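Long-range contacts in pyridoxine 4-oxidase (Mesorhizobium loti, PDB 4HA6), which oxidises pyridoxine at its 4-hydroxymethyl group with bound FAD and molecular oxygen, as a member of the GMC oxidoreductase family: residues A46-L51 against R310-E315; L141-P146 against P182-I187; E149-A154 against C337-I342. All coordinates share one frame; numbering follows the deposited sequence. Where two conformers were deposited one is given.

Contact 1 (A46-L51 against R310-E315). With PXM (4-(aminomethyl)-5-(hydroxymethyl)-2-methylpyridin-3-ol), chain J.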
ATOM      1  N   ALA A  46       5.096 -17.548  -1.717  1.00 32.51           N
ATOM      2  CA  ALA A  46       3.905 -18.227  -2.228  1.00 31.61           C
ATOM      3  C   ALA A  46       2.838 -18.483  -1.154  1.00 27.29           C
ATOM      4  O   ALA A  46       1.765 -19.003  -1.448  1.00 34.56           O
ATOM      5  CB  ALA A  46       4.310 -19.544  -2.902  1.00 23.08           C
ATOM      6  N   ALA A  47       3.130 -18.111   0.087  1.00 29.32           N
ATOM      7  CA  ALA A  47       2.199 -18.342   1.185  1.00 30.63           C
ATOM      8  C   ALA A  47       1.448 -17.078   1.622  1.00 35.42           C
ATOM      9  O   ALA A  47       0.619 -17.140   2.529  1.00 33.44           O
ATOM     10  CB  ALA A  47       2.931 -18.963   2.371  1.00 36.75           C
ATOM     11  N   TRP A  48       1.732 -15.947   0.973  1.00 39.31           N
ATOM     12  CA  TRP A  48       1.160 -14.653   1.378  1.00 31.25           C
ATOM     13  C   TRP A  48      -0.372 -14.592   1.580  1.00 41.13           C
ATOM     14  O   TRP A  48      -0.826 -13.976   2.549  1.00 37.14           O
ATOM     15  CB  TRP A  48       1.687 -13.485   0.508  1.00 31.42           C
ATOM     16  CG  TRP A  48       1.101 -13.350  -0.883  1.00 33.23           C
ATOM     17  CD1 TRP A  48       1.557 -13.943  -2.033  1.00 42.26           C
ATOM     18  CD2 TRP A  48      -0.033 -12.553  -1.268  1.00 40.01           C
ATOM     19  NE1 TRP A  48       0.768 -13.574  -3.107  1.00 31.52           N
ATOM     20  CE2 TRP A  48      -0.214 -12.724  -2.662  1.00 40.97           C
ATOM     21  CE3 TRP A  48      -0.920 -11.720  -0.569  1.00 35.73           C
ATOM     22  CZ2 TRP A  48      -1.242 -12.090  -3.368  1.00 42.26           C
ATOM     23  CZ3 TRP A  48      -1.948 -11.094  -1.274  1.00 27.60           C
ATOM     24  CH2 TRP A  48      -2.095 -11.281  -2.657  1.00 40.49           C
ATOM     25  N   PRO A  49      -1.169 -15.231   0.692  1.00 32.88           N
ATOM     26  CA  PRO A  49      -2.617 -15.165   0.941  1.00 34.89           C
ATOM     27  C   PRO A  49      -3.058 -15.936   2.192  1.00 36.07           C
ATOM     28  O   PRO A  49      -3.992 -15.492   2.865  1.00 34.81           O
ATOM     29  CB  PRO A  49      -3.220 -15.811  -0.318  1.00 32.90           C
ATOM     30  CG  PRO A  49      -2.150 -15.718  -1.357  1.00 29.50           C
ATOM     31  CD  PRO A  49      -0.877 -15.905  -0.587  1.00 34.23           C
ATOM     32  N   ALA A  50      -2.406 -17.059   2.496  1.00 35.49           N
ATOM     33  CA  ALA A  50      -2.752 -17.866   3.671  1.00 41.77           C
ATOM     34  C   ALA A  50      -2.500 -17.112   4.980  1.00 44.61           C
ATOM     35  O   ALA A  50      -3.104 -17.425   6.013  1.00 41.95           O
ATOM     36  CB  ALA A  50      -1.988 -19.192   3.657  1.00 32.10           C
ATOM     37  N   LEU A  51      -1.601 -16.128   4.924  1.00 36.01           N
ATOM     38  CA  LEU A  51      -1.290 -15.259   6.062  1.00 36.99           C
ATOM     39  C   LEU A  51      -2.510 -14.503   6.611  1.00 41.97           C
ATOM     40  O   LEU A  51      -2.569 -14.194   7.811  1.00 30.11           O
ATOM     41  CB  LEU A  51      -0.192 -14.255   5.685  1.00 38.98           C
ATOM     42  CG  LEU A  51       1.277 -14.621   5.929  1.00 50.21           C
ATOM     43  CD1 LEU A  51       1.615 -16.006   5.394  1.00 42.93           C
ATOM     44  CD2 LEU A  51       2.197 -13.577   5.307  1.00 33.35           C
ATOM     45  N   ARG A 310       6.128 -20.003  -8.913  1.00 33.56           N
ATOM     46  CA  ARG A 310       7.411 -20.155  -8.238  0.56 29.46           C
ATOM     47  C   ARG A 310       7.833 -18.813  -7.650  1.00 30.28           C
ATOM     48  O   ARG A 310       8.991 -18.616  -7.256  1.00 30.75           O
ATOM     49  CB  ARG A 310       8.458 -20.714  -9.201  0.56 30.77           C
ATOM     50  CG  ARG A 310       8.134 -22.136  -9.653  0.56 32.12           C
ATOM     51  CD  ARG A 310       8.809 -22.475 -10.972  0.56 28.02           C
ATOM     52  NE  ARG A 310      10.257 -22.619 -10.852  0.56 28.91           N
ATOM     53  CZ  ARG A 310      10.923 -23.735 -11.144  0.56 32.15           C
ATOM     54  NH1 ARG A 310      10.272 -24.808 -11.578  0.56 33.25           N
ATOM     55  NH2 ARG A 310      12.241 -23.780 -11.009  0.56 33.11           N
ATOM     56  N   LEU A 311       6.864 -17.906  -7.577  1.00 18.31           N
ATOM     57  CA  LEU A 311       7.069 -16.589  -7.005  1.00 29.82           C
ATOM     58  C   LEU A 311       5.926 -16.256  -6.045  1.00 28.16           C
ATOM     59  O   LEU A 311       5.875 -16.774  -4.915  1.00 31.24           O
ATOM     60  CB  LEU A 311       7.183 -15.532  -8.118  1.00 32.17           C
ATOM     61  CG  LEU A 311       8.462 -15.561  -8.970  1.00 29.21           C
ATOM     62  CD1 LEU A 311       8.383 -14.604 -10.176  1.00 19.26           C
ATOM     63  CD2 LEU A 311       9.669 -15.243  -8.112  1.00 19.68           C
ATOM     64  N   GLN A 312       4.993 -15.425  -6.516  1.00 33.22           N
ATOM     65  CA  GLN A 312       3.996 -14.798  -5.650  1.00 35.34           C
ATOM     66  C   GLN A 312       2.569 -14.815  -6.225  1.00 37.68           C
ATOM     67  O   GLN A 312       1.698 -14.065  -5.756  1.00 30.89           O
ATOM     68  CB  GLN A 312       4.418 -13.350  -5.389  1.00 33.58           C
ATOM     69  CG  GLN A 312       4.523 -12.518  -6.676  1.00 29.01           C
ATOM     70  CD  GLN A 312       3.811 -11.176  -6.559  1.00 38.32           C
ATOM     71  OE1 GLN A 312       4.008 -10.279  -7.379  1.00 44.23           O
ATOM     72  NE2 GLN A 312       2.974 -11.035  -5.535  1.00 49.61           N
ATOM     73  N   HIS A 313       2.350 -15.652  -7.244  1.00 30.36           N
ATOM     74  CA  HIS A 313       1.030 -15.873  -7.868  1.00 32.66           C
ATOM     75  C   HIS A 313       0.551 -14.766  -8.815  1.00 29.91           C
ATOM     76  O   HIS A 313      -0.029 -15.044  -9.871  1.00 32.74           O
ATOM     77  CB  HIS A 313      -0.056 -16.183  -6.822  1.00 38.87           C
ATOM     78  CG  HIS A 313       0.313 -17.283  -5.874  1.00 42.68           C
ATOM     79  ND1 HIS A 313       0.271 -18.614  -6.227  1.00 30.11           N
ATOM     80  CD2 HIS A 313       0.725 -17.246  -4.583  1.00 41.51           C
ATOM     81  CE1 HIS A 313       0.646 -19.351  -5.194  1.00 43.63           C
ATOM     82  NE2 HIS A 313       0.927 -18.545  -4.185  1.00 34.70           N
ATOM     83  N   SER A 314       0.769 -13.515  -8.425  1.00 31.87           N
ATOM     84  CA  SER A 314       0.392 -12.382  -9.262  1.00 29.04           C
ATOM     85  C   SER A 314       1.665 -11.788  -9.836  1.00 21.96           C
ATOM     86  O   SER A 314       2.246 -10.867  -9.260  1.00 11.82           O
ATOM     87  CB  SER A 314      -0.335 -11.338  -8.428  1.00 19.00           C
ATOM     88  OG  SER A 314      -0.846 -10.312  -9.253  1.00 32.71           O
ATOM     89  N   GLU A 315       2.089 -12.324 -10.977  1.00 11.17           N
ATOM     90  CA  GLU A 315       3.462 -12.183 -11.424  1.00 10.74           C
ATOM     91  C   GLU A 315       3.706 -11.004 -12.353  1.00 11.28           C
ATOM     92  O   GLU A 315       4.848 -10.557 -12.485  1.00 15.21           O
ATOM     93  CB  GLU A 315       3.926 -13.477 -12.110  1.00 15.79           C
ATOM     94  CG  GLU A 315       3.719 -14.733 -11.279  1.00 29.68           C
ATOM     95  CD  GLU A 315       4.540 -15.909 -11.775  1.00 30.25           C
ATOM     96  OE1 GLU A 315       5.055 -15.843 -12.912  1.00 18.45           O
ATOM     97  OE2 GLU A 315       4.682 -16.891 -11.013  1.00 28.38           O
TER
HETATM   98  N1  PXM J 609      -2.650  -8.986  -6.108  1.00 36.80           N
HETATM   99  C2  PXM J 609      -3.094  -8.379  -5.010  1.00 25.41           C
HETATM  100  C2A PXM J 609      -4.461  -8.627  -4.456  1.00 27.14           C
HETATM  101  C3  PXM J 609      -2.216  -7.497  -4.397  1.00 27.23           C
HETATM  102  O3  PXM J 609      -2.625  -6.840  -3.257  1.00 32.93           O
HETATM  103  C4  PXM J 609      -0.927  -7.248  -4.914  1.00 48.66           C
HETATM  104  C5  PXM J 609      -0.525  -7.935  -6.097  1.00 31.64           C
HETATM  105  C5A PXM J 609       0.817  -7.823  -6.794  1.00 32.04           C
HETATM  106  O5  PXM J 609       1.550  -6.663  -6.612  1.00 30.17           O
HETATM  107  C6  PXM J 609      -1.453  -8.816  -6.664  1.00 38.81           C
HETATM  108  C4A PXM J 609      -0.066  -6.271  -4.164  1.00 33.77           C
HETATM  109  N4  PXM J 609      -0.723  -5.037  -3.847  1.00 12.68           N

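Contact 2 (L141-P146 against P182-I187)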
ATOM      1  N   LEU A 141      17.160  -2.601   0.634  1.00 10.23           N
ATOM      2  CA  LEU A 141      16.022  -3.375   0.129  1.00 12.19           C
ATOM      3  C   LEU A 141      16.365  -4.025  -1.202  1.00 14.93           C
ATOM      4  O   LEU A 141      16.470  -3.324  -2.215  1.00 10.96           O
ATOM      5  CB  LEU A 141      14.815  -2.448  -0.120  1.00 12.07           C
ATOM      6  CG  LEU A 141      13.378  -2.860   0.231  1.00 15.46           C
ATOM      7  CD1 LEU A 141      12.354  -2.237  -0.729  1.00  5.97           C
ATOM      8  CD2 LEU A 141      13.188  -4.360   0.361  1.00 12.02           C
ATOM      9  N   PRO A 142      16.519  -5.364  -1.215  1.00 13.22           N
ATOM     10  CA  PRO A 142      16.762  -6.065  -2.481  1.00 11.94           C
ATOM     11  C   PRO A 142      15.576  -5.916  -3.425  1.00 16.41           C
ATOM     12  O   PRO A 142      14.422  -6.082  -3.010  1.00 13.98           O
ATOM     13  CB  PRO A 142      16.888  -7.534  -2.056  1.00 12.84           C
ATOM     14  CG  PRO A 142      17.273  -7.485  -0.617  1.00 19.56           C
ATOM     15  CD  PRO A 142      16.571  -6.275  -0.057  1.00 19.20           C
ATOM     16  N   ILE A 143      15.857  -5.587  -4.681  1.00 12.85           N
ATOM     17  CA  ILE A 143      14.836  -5.616  -5.719  1.00 13.07           C
ATOM     18  C   ILE A 143      15.215  -6.724  -6.704  1.00 17.77           C
ATOM     19  O   ILE A 143      16.305  -6.705  -7.285  1.00 20.99           O
ATOM     20  CB  ILE A 143      14.730  -4.272  -6.493  1.00  9.16           C
ATOM     21  CG1 ILE A 143      14.822  -3.059  -5.554  1.00  9.03           C
ATOM     22  CG2 ILE A 143      13.455  -4.253  -7.369  1.00  9.17           C
ATOM     23  CD1 ILE A 143      13.848  -3.097  -4.359  1.00 10.19           C
ATOM     24  N   HIS A 144      14.317  -7.683  -6.899  1.00 15.53           N
ATOM     25  CA  HIS A 144      14.600  -8.815  -7.784  1.00 13.72           C
ATOM     26  C   HIS A 144      13.830  -8.667  -9.090  1.00 15.88           C
ATOM     27  O   HIS A 144      12.643  -8.315  -9.080  1.00 15.39           O
ATOM     28  CB  HIS A 144      14.219 -10.116  -7.062  1.00 15.41           C
ATOM     29  CG  HIS A 144      14.300 -11.351  -7.909  1.00 21.66           C
ATOM     30  ND1 HIS A 144      15.355 -11.616  -8.758  1.00 20.12           N
ATOM     31  CD2 HIS A 144      13.463 -12.415  -8.004  1.00 16.55           C
ATOM     32  CE1 HIS A 144      15.158 -12.783  -9.349  1.00 20.81           C
ATOM     33  NE2 HIS A 144      14.018 -13.289  -8.908  1.00 23.39           N
ATOM     34  N   LEU A 145      14.512  -8.915 -10.207  1.00 13.62           N
ATOM     35  CA  LEU A 145      13.887  -8.916 -11.528  1.00 11.40           C
ATOM     36  C   LEU A 145      13.750 -10.365 -11.986  1.00 13.42           C
ATOM     37  O   LEU A 145      14.723 -10.966 -12.440  1.00 10.20           O
ATOM     38  CB  LEU A 145      14.749  -8.148 -12.543  1.00  9.23           C
ATOM     39  CG  LEU A 145      14.970  -6.639 -12.366  1.00 22.79           C
ATOM     40  CD1 LEU A 145      15.826  -6.049 -13.488  1.00 25.07           C
ATOM     41  CD2 LEU A 145      13.649  -5.903 -12.273  1.00 13.20           C
ATOM     42  N   PRO A 146      12.544 -10.938 -11.858  1.00 16.09           N
ATOM     43  CA  PRO A 146      12.397 -12.356 -12.197  1.00 14.16           C
ATOM     44  C   PRO A 146      12.524 -12.575 -13.700  1.00 16.68           C
ATOM     45  O   PRO A 146      12.075 -11.729 -14.475  1.00 17.09           O
ATOM     46  CB  PRO A 146      10.967 -12.674 -11.741  1.00 15.98           C
ATOM     47  CG  PRO A 146      10.620 -11.590 -10.733  1.00 12.53           C
ATOM     48  CD  PRO A 146      11.302 -10.372 -11.304  1.00 13.52           C
ATOM     49  N   PRO A 182       7.521  -8.832 -16.059  1.00 10.92           N
ATOM     50  CA  PRO A 182       7.265  -9.437 -14.747  1.00 12.60           C
ATOM     51  C   PRO A 182       7.387  -8.359 -13.674  1.00 12.23           C
ATOM     52  O   PRO A 182       8.230  -7.466 -13.820  1.00 10.09           O
ATOM     53  CB  PRO A 182       8.423 -10.437 -14.581  1.00 11.92           C
ATOM     54  CG  PRO A 182       8.938 -10.688 -15.967  1.00  9.93           C
ATOM     55  CD  PRO A 182       8.702  -9.408 -16.730  1.00 12.34           C
ATOM     56  N   ASN A 183       6.571  -8.428 -12.624  1.00  6.45           N
ATOM     57  CA  ASN A 183       6.715  -7.505 -11.503  1.00  8.08           C
ATOM     58  C   ASN A 183       8.072  -7.658 -10.841  1.00  9.17           C
ATOM     59  O   ASN A 183       8.536  -8.777 -10.636  1.00  9.06           O
ATOM     60  CB  ASN A 183       5.636  -7.764 -10.449  1.00 11.11           C
ATOM     61  CG  ASN A 183       4.232  -7.680 -11.016  1.00  9.73           C
ATOM     62  OD1 ASN A 183       3.997  -6.977 -11.990  1.00  9.34           O
ATOM     63  ND2 ASN A 183       3.296  -8.407 -10.409  1.00  8.30           N
ATOM     64  N   SER A 184       8.712  -6.540 -10.510  1.00  7.76           N
ATOM     65  CA  SER A 184       9.881  -6.576  -9.639  1.00  8.55           C
ATOM     66  C   SER A 184       9.406  -6.964  -8.246  1.00 11.17           C
ATOM     67  O   SER A 184       8.284  -6.613  -7.862  1.00  7.06           O
ATOM     68  CB  SER A 184      10.580  -5.216  -9.608  1.00  8.40           C
ATOM     69  OG  SER A 184      10.991  -4.822 -10.920  1.00 14.54           O
ATOM     70  N   LEU A 185      10.245  -7.686  -7.501  1.00 11.52           N
ATOM     71  CA  LEU A 185       9.839  -8.253  -6.209  1.00 11.65           C
ATOM     72  C   LEU A 185      10.888  -8.053  -5.114  1.00 10.98           C
ATOM     73  O   LEU A 185      12.094  -8.073  -5.392  1.00 11.37           O
ATOM     74  CB  LEU A 185       9.564  -9.747  -6.351  1.00 16.14           C
ATOM     75  CG  LEU A 185       8.444 -10.200  -7.282  1.00 16.43           C
ATOM     76  CD1 LEU A 185       8.510 -11.697  -7.477  1.00 17.29           C
ATOM     77  CD2 LEU A 185       7.106  -9.810  -6.705  1.00 16.62           C
ATOM     78  N   ASN A 186      10.435  -7.868  -3.874  1.00  7.92           N
ATOM     79  CA  ASN A 186      11.365  -7.825  -2.745  1.00 11.65           C
ATOM     80  C   ASN A 186      11.618  -9.232  -2.246  1.00 12.71           C
ATOM     81  O   ASN A 186      11.037  -9.658  -1.240  1.00  8.47           O
ATOM     82  CB  ASN A 186      10.853  -6.956  -1.591  1.00  8.12           C
ATOM     83  CG  ASN A 186      10.679  -5.495  -1.976  1.00 19.11           C
ATOM     84  OD1 ASN A 186       9.723  -4.845  -1.543  1.00 11.84           O
ATOM     85  ND2 ASN A 186      11.606  -4.966  -2.784  1.00 11.48           N
ATOM     86  N   ILE A 187      12.473  -9.947  -2.975  1.00 16.94           N
ATOM     87  CA  ILE A 187      12.843 -11.328  -2.672  1.00  9.87           C
ATOM     88  C   ILE A 187      14.359 -11.436  -2.830  1.00 16.88           C
ATOM     89  O   ILE A 187      14.942 -10.810  -3.721  1.00 16.83           O
ATOM     90  CB  ILE A 187      12.140 -12.330  -3.634  1.00 19.20           C
ATOM     91  CG1 ILE A 187      10.617 -12.256  -3.494  1.00 25.45           C
ATOM     92  CG2 ILE A 187      12.596 -13.764  -3.381  1.00 30.95           C
ATOM     93  CD1 ILE A 187       9.859 -13.252  -4.378  1.00 29.95           C
TER

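Contact 3 (E149-A154 against C337-I342)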
ATOM      1  N   GLU A 149      12.421 -17.813 -13.491  1.00 13.83           N
ATOM      2  CA  GLU A 149      11.363 -18.370 -12.652  1.00 14.91           C
ATOM      3  C   GLU A 149       9.959 -17.864 -12.991  1.00 14.07           C
ATOM      4  O   GLU A 149       8.987 -18.254 -12.339  1.00 17.74           O
ATOM      5  CB  GLU A 149      11.655 -18.102 -11.179  1.00 28.36           C
ATOM      6  CG  GLU A 149      11.688 -16.627 -10.832  1.00 18.59           C
ATOM      7  CD  GLU A 149      13.095 -16.108 -10.757  1.00 32.64           C
ATOM      8  OE1 GLU A 149      13.627 -15.626 -11.798  1.00 26.91           O
ATOM      9  OE2 GLU A 149      13.670 -16.208  -9.650  1.00 18.86           O
ATOM     10  N   VAL A 150       9.836 -17.013 -14.005  1.00 12.41           N
ATOM     11  CA  VAL A 150       8.508 -16.543 -14.420  1.00 11.17           C
ATOM     12  C   VAL A 150       7.664 -17.679 -15.000  1.00 15.29           C
ATOM     13  O   VAL A 150       8.120 -18.436 -15.867  1.00 12.37           O
ATOM     14  CB  VAL A 150       8.597 -15.390 -15.440  1.00 13.29           C
ATOM     15  CG1 VAL A 150       7.221 -15.031 -15.967  1.00 15.04           C
ATOM     16  CG2 VAL A 150       9.260 -14.175 -14.816  1.00  9.53           C
ATOM     17  N   SER A 151       6.432 -17.796 -14.514  1.00 15.28           N
ATOM     18  CA  SER A 151       5.501 -18.826 -14.981  1.00 13.26           C
ATOM     19  C   SER A 151       5.266 -18.792 -16.503  1.00 14.90           C
ATOM     20  O   SER A 151       5.118 -17.719 -17.092  1.00 10.85           O
ATOM     21  CB  SER A 151       4.168 -18.663 -14.251  1.00 19.77           C
ATOM     22  OG  SER A 151       3.134 -19.331 -14.936  1.00 15.26           O
ATOM     23  N   PRO A 152       5.224 -19.974 -17.148  1.00 15.01           N
ATOM     24  CA  PRO A 152       4.949 -19.973 -18.589  1.00 14.07           C
ATOM     25  C   PRO A 152       3.616 -19.292 -18.922  1.00 10.94           C
ATOM     26  O   PRO A 152       3.516 -18.676 -19.986  1.00 11.36           O
ATOM     27  CB  PRO A 152       4.933 -21.471 -18.957  1.00 17.47           C
ATOM     28  CG  PRO A 152       4.846 -22.211 -17.671  1.00 19.00           C
ATOM     29  CD  PRO A 152       5.495 -21.328 -16.635  1.00 14.01           C
ATOM     30  N   LEU A 153       2.627 -19.383 -18.026  1.00 11.98           N
ATOM     31  CA  LEU A 153       1.385 -18.598 -18.143  1.00 16.98           C
ATOM     32  C   LEU A 153       1.655 -17.090 -18.195  1.00  9.32           C
ATOM     33  O   LEU A 153       1.117 -16.384 -19.057  1.00  8.55           O
ATOM     34  CB  LEU A 153       0.417 -18.902 -16.980  1.00 13.79           C
ATOM     35  CG  LEU A 153      -0.891 -18.097 -16.913  1.00 21.36           C
ATOM     36  CD1 LEU A 153      -1.620 -18.042 -18.267  1.00 18.09           C
ATOM     37  CD2 LEU A 153      -1.831 -18.651 -15.843  1.00 15.91           C
ATOM     38  N   ALA A 154       2.480 -16.598 -17.271  1.00  8.31           N
ATOM     39  CA  ALA A 154       2.819 -15.173 -17.231  1.00  6.84           C
ATOM     40  C   ALA A 154       3.597 -14.738 -18.470  1.00  8.53           C
ATOM     41  O   ALA A 154       3.392 -13.633 -18.991  1.00  6.52           O
ATOM     42  CB  ALA A 154       3.589 -14.828 -15.970  1.00  9.45           C
ATOM     43  N   CYS A 337      -1.769 -10.638 -14.492  1.00 10.50           N
ATOM     44  CA  CYS A 337      -1.918 -12.069 -14.710  1.00 12.88           C
ATOM     45  C   CYS A 337      -1.870 -12.830 -13.386  1.00 13.31           C
ATOM     46  O   CYS A 337      -0.801 -12.968 -12.794  1.00 11.39           O
ATOM     47  CB  CYS A 337      -0.820 -12.576 -15.643  1.00 13.57           C
ATOM     48  SG  CYS A 337      -0.929 -14.349 -15.950  1.00 13.87           S
ATOM     49  N   GLY A 338      -3.023 -13.304 -12.914  1.00 15.79           N
ATOM     50  CA  GLY A 338      -3.079 -14.094 -11.691  1.00 12.12           C
ATOM     51  C   GLY A 338      -2.951 -15.581 -11.991  1.00 31.25           C
ATOM     52  O   GLY A 338      -3.897 -16.202 -12.486  1.00 27.35           O
ATOM     53  N   VAL A 339      -1.787 -16.160 -11.701  1.00 28.54           N
ATOM     54  CA  VAL A 339      -1.574 -17.594 -11.915  1.00 32.12           C
ATOM     55  C   VAL A 339      -2.568 -18.457 -11.098  1.00 36.96           C
ATOM     56  O   VAL A 339      -2.915 -19.573 -11.498  1.00 39.19           O
ATOM     57  CB  VAL A 339      -0.095 -18.001 -11.653  1.00 47.31           C
ATOM     58  CG1 VAL A 339       0.162 -19.451 -12.095  1.00 29.25           C
ATOM     59  CG2 VAL A 339       0.862 -17.041 -12.376  1.00 26.80           C
ATOM     60  N   ALA A 340      -3.043 -17.915  -9.976  1.00 27.89           N
ATOM     61  CA  ALA A 340      -4.118 -18.539  -9.194  1.00 27.36           C
ATOM     62  C   ALA A 340      -5.501 -18.081  -9.668  1.00 33.70           C
ATOM     63  O   ALA A 340      -5.692 -16.909  -9.993  1.00 29.47           O
ATOM     64  CB  ALA A 340      -3.951 -18.220  -7.735  1.00 20.90           C
ATOM     65  N   PRO A 341      -6.475 -19.003  -9.688  1.00 29.01           N
ATOM     66  CA  PRO A 341      -7.843 -18.714 -10.157  1.00 27.00           C
ATOM     67  C   PRO A 341      -8.637 -17.816  -9.187  1.00 29.96           C
ATOM     68  O   PRO A 341      -9.625 -18.255  -8.601  1.00 29.10           O
ATOM     69  CB  PRO A 341      -8.482 -20.105 -10.244  1.00 23.85           C
ATOM     70  CG  PRO A 341      -7.714 -20.936  -9.231  1.00 38.18           C
ATOM     71  CD  PRO A 341      -6.299 -20.415  -9.289  1.00 23.10           C
ATOM     72  N   ILE A 342      -8.214 -16.562  -9.054  1.00 21.90           N
ATOM     73  CA  ILE A 342      -8.739 -15.650  -8.038  1.00 23.99           C
ATOM     74  C   ILE A 342     -10.114 -15.038  -8.369  1.00 17.60           C
ATOM     75  O   ILE A 342     -10.276 -14.372  -9.384  1.00 19.11           O
ATOM     76  CB  ILE A 342      -7.710 -14.529  -7.761  1.00 19.43           C
ATOM     77  CG1 ILE A 342      -6.443 -15.126  -7.132  1.00 32.61           C
ATOM     78  CG2 ILE A 342      -8.313 -13.434  -6.889  1.00 16.12           C
ATOM     79  CD1 ILE A 342      -5.400 -14.101  -6.714  1.00 25.11           C
TER

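Contact 1 (A46-L51 against R310-E315)
Two hydrogen bonds, each from a ring N-H to a backbone carbonyl, tie the loop A46-L51 to R310-E315. H313 NE2 gives the straighter one, 168° at the hydrogen, to A46 O at 2.9 Å; the oxygen lies in the imidazole plane and accepts the bond on a lone pair. In the other, W48 NE1 reaches Q312 O, also at 2.9 Å, at the edge of the indole; here the donor stands above the carbonyl plane. Because the two acceptors belong to opposite segments, the indole and the imidazole reach across in opposite directions.

Non-bonded contacts are fewer, and two of them touch the ligand. W48 carries CG in the crowded position between backbone N and carbonyl carbon (chi1 76°), with P49 CD over one indole face near the rim. Its far corner, CH2, meets the bound pyridoxamine at C2, 3.9 Å away, and S314 OG, anti to its own backbone N, makes a close approach of 3.1 Å to ligand C6. An alanine in place of W48 would remove both the N-H held by Q312 O and the ring beside the ligand, and would probably loosen this side of the pyridoxamine pocket.

Further out, W48 rests on R192 of strand 191-192, Q312 packs on A89 of the FAD site, and S314 opens strand 314-320, whose sheet neighbour is strand 333-338.

Contact 2 (L141-P146 against P182-I187)
H144 and L185 form a single antiparallel bridge, a hydrogen-bonded pair, between two runs of chain that are irregular where they pair. H144 N donates to L185 O at 2.7 Å and L185 N returns the bond to H144 O at 2.9 Å, both donors lying in the plane of the carbonyl they use. S184 CA makes a bent CA-H...O contact with H144 O, so that oxygen has two neighbours from the facing segment.

Beyond the bridge toward L141, a side chain takes over from the backbone. N186, the centre of an inverse gamma turn, swings CG anti to its carbonyl carbon (chi1 -63°) and sends ND2 to P142 O at 3.0 Å. That donor sits above the carbonyl plane, while N186 CA-H addresses the same oxygen. L141 crosses the amide at about a right angle with both methyls against it, and I143 runs alongside, its CD1 3.3 Å from ND2; aliphatic carbon from L141 and I143 thus lies against the amide.

At the other end P146 makes the contact. Its CG meets L185 CD1 at 3.9 Å, the two side chains crossing nearly perpendicular, and its CD lies beside the carbonyl oxygen of N183.

The next shell sets these groups in place. Strand 141-142 pairs in parallel with 125-126, and L141 and N186 touch L494 and H490 of helix 490-506, H490 being an FAD-binding residue. N183 turns away from the 141-146 segment, its OD1 accepting from M317 N. H144 puts CG anti to its backbone N (chi1 173°), which carries NE2 to the carboxylate of E149; over the centre of the same imidazole, 4.0 Å above its plane, stands P146 N.

Contact 3 (E149-A154 against C337-I342)
The first turn of helix 152-163 comes up against the end of strand 333-338, though no hydrogen bond joins 149-154 to 337-342, and the backbones approach most closely where A154 CA lies 6.2 Å from C337 CA. C337 holds SG anti to its backbone N (chi1 179°), directing the sulphur at the helix, where it touches L153 CG at 3.9 Å and A154 CA at 4.0 Å. L153 likewise has CG anti to N, and its CD2 methyl reaches V339, 4.1 Å from the CA and slightly farther from CG1.

S151 is the N-cap of this helix: its OG accepts a weak bond from L153 N, 3.1 Å long and bent to 125° at the hydrogen. The same hydroxyl oxygen is met by both V339 methyls, CG1 and CG2, each 4.1 Å from OG, so the valine fork lies beside the capping oxygen. S151 N is in turn bound by the carboxylate of E315, on the adjoining strand 314-320. L153 also packs on Y356 of strand 355-362 and on L414 of a loop.

Overall arrangement
The three contacts lie on the same side of the chain's centre, and R310-E315 is the piece common to their surroundings. Contact 1, which lines the pyridoxamine pocket, has its centre about 14 Å from that of contact 2 and about 10 Å from that of contact 3. E315 serves both neighbours: its O lies 2.7 Å from N183 N in contact 2, and its OE1 is 2.9 Å from S151 N in contact 3. H313 O probably takes a hydrogen bond from V339 N, 2.8 Å away. Contacts 2 and 3 meet directly where H144 NE2 and E149 OE2 are 3.0 Å apart. Between nearest atoms, the bound pyridoxamine is about 4 Å from the side chain of N183 and about 10 Å from that of C337.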